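Local coordinates for protein Na-translocating NADH-quinone reductase subunit C NqrC (Shewanella oneidensis, PDB 4XHF) that carries a flavin mononucleotide-binding domain and forms the soluble part of subunit C of a membrane-bound, sodium-translocating respiratory complex, at residues D39-Y44 with R118-F123. Residues are numbered along the deposited sequence; the frame is centred on the assembly and turned at random.
Sequences DELQRY and RVFKVF
Helix 29-48 packs against the sheet at strand 113-123 through a single turn, where Leu41 meets Arg118 and Phe120 with all three side chains leaving the backbone toward the other segment and no backbone hydrogen bond joining the two segments. The helical hydrogen bonding is intact here, as Arg43 N to Asp39 O at 3.0 Å attests. Leu41 carries the helix side of the contact. Its CG lies anti to the backbone N (chi1 179°), which extends the side chain toward the sheet and presents both methyls to the strand. Leu41 CD2 sits over one face of the Arg118 guanidinium, displaced toward the rim of the group, 3.6 Å from Arg118 CZ. The other methyl lies nearer the ring, with 4.1 Å between Leu41 CD1 and Phe120 CZ, and meets it at a slant. Leu41 CD1 is also 3.9 Å from Arg118 NH2, and Leu41 CD2 is 4.2 Å from Phe120 CZ, so both methyls approach both strand residues. Arg118 arrives from the opposite direction; its chain runs extended from the strand and then bends at chi3 (56°), placing one face of the guanidinium against Leu41 CD2. Leu86, in a loop, also touches Leu41. Within the sheet, strand 113-123 runs between strands 67-73 and 129-139, antiparallel to both, and Phe120 also packs against Val67. The contact therefore joins the N-terminal helix to the antiparallel sheet of the fold. It is van der Waals contact throughout, apolar between Leu41 and Phe120 and methyl-over-guanidinium between Leu41 and Arg118. A methyl over the face leaves the N-H groups to other partners: Arg118 NH1 donates to Val85 O, which probably eases the cost of burying the group.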
ATOM      1  N   ASP A  39      10.437  12.743   3.029  1.00 15.85           N
ATOM      2  CA  ASP A  39      10.553  13.081   1.614  1.00 17.04           C
ATOM      3  C   ASP A  39      10.299  11.857   0.742  1.00 14.31           C
ATOM      4  O   ASP A  39       9.555  11.926  -0.235  1.00 16.01           O
ATOM      5  CB  ASP A  39      11.935  13.657   1.301  1.00 21.48           C
ATOM      6  CG  ASP A  39      12.123  15.064   1.837  1.00 22.73           C
ATOM      7  OD1 ASP A  39      11.114  15.732   2.151  1.00 23.10           O
ATOM      8  OD2 ASP A  39      13.287  15.508   1.928  1.00 24.80           O
ATOM      9  N   GLU A  40      10.930  10.742   1.093  1.00 14.36           N
ATOM     10  CA  GLU A  40      10.721   9.487   0.380  1.00 15.70           C
ATOM     11  C   GLU A  40       9.257   9.067   0.466  1.00 12.59           C
ATOM     12  O   GLU A  40       8.665   8.643  -0.525  1.00 11.73           O
ATOM     13  CB  GLU A  40      11.626   8.388   0.945  1.00 19.46           C
ATOM     14  CG  GLU A  40      13.115   8.645   0.731  1.00 23.81           C
ATOM     15  CD  GLU A  40      14.006   7.685   1.499  1.00 27.25           C
ATOM     16  OE1 GLU A  40      13.474   6.804   2.206  1.00 28.71           O
ATOM     17  OE2 GLU A  40      15.245   7.815   1.394  1.00 27.12           O
ATOM     18  N   LEU A  41       8.682   9.199   1.657  1.00 13.56           N
ATOM     19  CA  LEU A  41       7.276   8.884   1.884  1.00 12.69           C
ATOM     20  C   LEU A  41       6.366   9.684   0.956  1.00 11.68           C
ATOM     21  O   LEU A  41       5.500   9.123   0.287  1.00 10.96           O
ATOM     22  CB  LEU A  41       6.907   9.158   3.343  1.00 13.04           C
ATOM     23  CG  LEU A  41       5.455   8.913   3.754  1.00 14.82           C
ATOM     24  CD1 LEU A  41       5.071   7.460   3.554  1.00 16.49           C
ATOM     25  CD2 LEU A  41       5.243   9.320   5.201  1.00 15.34           C
ATOM     26  N   GLN A  42       6.571  10.997   0.922  1.00 12.56           N
ATOM     27  CA  GLN A  42       5.767  11.880   0.085  1.00 10.74           C
ATOM     28  C   GLN A  42       5.871  11.488  -1.386  1.00 11.29           C
ATOM     29  O   GLN A  42       4.874  11.480  -2.106  1.00 12.21           O
ATOM     30  CB  GLN A  42       6.196  13.337   0.279  1.00 11.31           C
ATOM     31  CG  GLN A  42       5.742  13.942   1.604  1.00 11.79           C
ATOM     32  CD  GLN A  42       6.222  15.368   1.798  1.00 14.70           C
ATOM     33  OE1 GLN A  42       7.362  15.703   1.477  1.00 20.26           O
ATOM     34  NE2 GLN A  42       5.348  16.219   2.324  1.00 18.11           N
ATOM     35  N   ARG A  43       7.078  11.145  -1.824  1.00 13.63           N
ATOM     36  CA  ARG A  43       7.292  10.746  -3.209  1.00 11.68           C
ATOM     37  C   ARG A  43       6.581   9.428  -3.503  1.00 11.37           C
ATOM     38  O   ARG A  43       5.912   9.300  -4.525  1.00 13.08           O
ATOM     39  CB  ARG A  43       8.789  10.629  -3.518  1.00 13.91           C
ATOM     40  CG  ARG A  43       9.510  11.974  -3.581  1.00 16.46           C
ATOM     41  CD  ARG A  43      10.912  11.848  -4.166  1.00 17.01           C
ATOM     42  NE  ARG A  43      11.801  11.041  -3.328  1.00 17.24           N
ATOM     43  CZ  ARG A  43      12.598  11.523  -2.376  1.00 17.77           C
ATOM     44  NH1 ARG A  43      12.635  12.824  -2.110  1.00 20.56           N
ATOM     45  NH2 ARG A  43      13.365  10.697  -1.682  1.00 17.46           N
ATOM     46  N   TYR A  44       6.715   8.461  -2.598  1.00 12.74           N
ATOM     47  CA  TYR A  44       6.067   7.159  -2.753  1.00 13.43           C
ATOM     48  C   TYR A  44       4.561   7.308  -2.944  1.00 13.02           C
ATOM     49  O   TYR A  44       3.973   6.699  -3.837  1.00 13.36           O
ATOM     50  CB  TYR A  44       6.329   6.265  -1.536  1.00 15.25           C
ATOM     51  CG  TYR A  44       7.770   5.854  -1.323  1.00 18.30           C
ATOM     52  CD1 TYR A  44       8.646   5.705  -2.390  1.00 19.26           C
ATOM     53  CD2 TYR A  44       8.252   5.604  -0.044  1.00 20.19           C
ATOM     54  CE1 TYR A  44       9.962   5.325  -2.187  1.00 21.90           C
ATOM     55  CE2 TYR A  44       9.563   5.225   0.168  1.00 21.44           C
ATOM     56  CZ  TYR A  44      10.414   5.087  -0.905  1.00 22.69           C
ATOM     57  OH  TYR A  44      11.720   4.708  -0.692  1.00 26.43           O
ATOM     58  N   ARG A 118      -1.537   4.270   8.922  1.00 11.84           N
ATOM     59  CA  ARG A 118      -1.487   5.579   8.287  1.00 11.29           C
ATOM     60  C   ARG A 118      -1.903   5.454   6.833  1.00 10.36           C
ATOM     61  O   ARG A 118      -1.316   4.677   6.086  1.00 11.02           O
ATOM     62  CB  ARG A 118      -0.088   6.184   8.387  1.00 12.75           C
ATOM     63  CG  ARG A 118       0.075   7.490   7.621  1.00 13.02           C
ATOM     64  CD  ARG A 118       1.479   8.035   7.782  1.00 15.84           C
ATOM     65  NE  ARG A 118       2.484   7.061   7.369  1.00 18.69           N
ATOM     66  CZ  ARG A 118       3.775   7.139   7.673  1.00 20.27           C
ATOM     67  NH1 ARG A 118       4.231   8.150   8.399  1.00 22.46           N
ATOM     68  NH2 ARG A 118       4.612   6.201   7.252  1.00 21.15           N
ATOM     69  N   VAL A 119      -2.912   6.224   6.443  1.00 11.83           N
ATOM     70  CA  VAL A 119      -3.414   6.207   5.076  1.00 10.14           C
ATOM     71  C   VAL A 119      -3.420   7.623   4.519  1.00  8.61           C
ATOM     72  O   VAL A 119      -3.286   8.590   5.268  1.00  9.25           O
ATOM     73  CB  VAL A 119      -4.834   5.604   4.996  1.00  9.93           C
ATOM     74  CG1 VAL A 119      -4.826   4.169   5.486  1.00  8.00           C
ATOM     75  CG2 VAL A 119      -5.823   6.429   5.805  1.00 11.93           C
ATOM     76  N   PHE A 120      -3.571   7.734   3.203  1.00  9.09           N
ATOM     77  CA  PHE A 120      -3.524   9.025   2.525  1.00 10.14           C
ATOM     78  C   PHE A 120      -4.667   9.180   1.530  1.00  8.58           C
ATOM     79  O   PHE A 120      -4.809   8.376   0.614  1.00  8.36           O
ATOM     80  CB  PHE A 120      -2.193   9.193   1.794  1.00 10.46           C
ATOM     81  CG  PHE A 120      -0.991   8.984   2.663  1.00  8.49           C
ATOM     82  CD1 PHE A 120      -0.455   7.719   2.834  1.00  8.91           C
ATOM     83  CD2 PHE A 120      -0.388  10.054   3.297  1.00 11.64           C
ATOM     84  CE1 PHE A 120       0.655   7.526   3.631  1.00  9.73           C
ATOM     85  CE2 PHE A 120       0.721   9.870   4.095  1.00 11.65           C
ATOM     86  CZ  PHE A 120       1.244   8.603   4.261  1.00 11.00           C
ATOM     87  N   LYS A 121      -5.477  10.218   1.718  1.00 10.17           N
ATOM     88  CA  LYS A 121      -6.479  10.597   0.730  1.00  9.14           C
ATOM     89  C   LYS A 121      -5.839  11.554  -0.265  1.00 10.89           C
ATOM     90  O   LYS A 121      -5.207  12.528   0.137  1.00 11.67           O
ATOM     91  CB  LYS A 121      -7.694  11.249   1.391  1.00 10.18           C
ATOM     92  CG  LYS A 121      -8.571  10.293   2.186  1.00 11.08           C
ATOM     93  CD  LYS A 121      -9.755  11.023   2.800  1.00 14.21           C
ATOM     94  CE  LYS A 121     -10.629  10.091   3.617  1.00 17.80           C
ATOM     95  NZ  LYS A 121     -11.774  10.813   4.236  1.00 20.06           N
ATOM     96  N   VAL A 122      -6.001  11.271  -1.555  1.00 11.60           N
ATOM     97  CA  VAL A 122      -5.392  12.082  -2.607  1.00  9.98           C
ATOM     98  C   VAL A 122      -6.469  12.747  -3.460  1.00  8.84           C
ATOM     99  O   VAL A 122      -7.413  12.092  -3.901  1.00  9.04           O
ATOM    100  CB  VAL A 122      -4.474  11.234  -3.506  1.00  9.25           C
ATOM    101  CG1 VAL A 122      -3.710  12.122  -4.479  1.00 11.88           C
ATOM    102  CG2 VAL A 122      -3.509  10.413  -2.656  1.00  9.76           C
ATOM    103  N   PHE A 123      -6.312  14.048  -3.688  1.00 11.80           N
ATOM    104  CA  PHE A 123      -7.286  14.838  -4.437  1.00 12.42           C
ATOM    105  C   PHE A 123      -6.665  15.428  -5.701  1.00 16.16           C
ATOM    106  O   PHE A 123      -5.497  15.815  -5.704  1.00 19.56           O
ATOM    107  CB  PHE A 123      -7.843  15.963  -3.559  1.00 13.61           C
ATOM    108  CG  PHE A 123      -8.447  15.484  -2.269  1.00 13.28           C
ATOM    109  CD1 PHE A 123      -9.790  15.154  -2.198  1.00 14.13           C
ATOM    110  CD2 PHE A 123      -7.672  15.364  -1.128  1.00 11.49           C
ATOM    111  CE1 PHE A 123     -10.347  14.714  -1.014  1.00 14.27           C
ATOM    112  CE2 PHE A 123      -8.224  14.924   0.057  1.00 12.28           C
ATOM    113  CZ  PHE A 123      -9.564  14.599   0.113  1.00 13.12           C
TER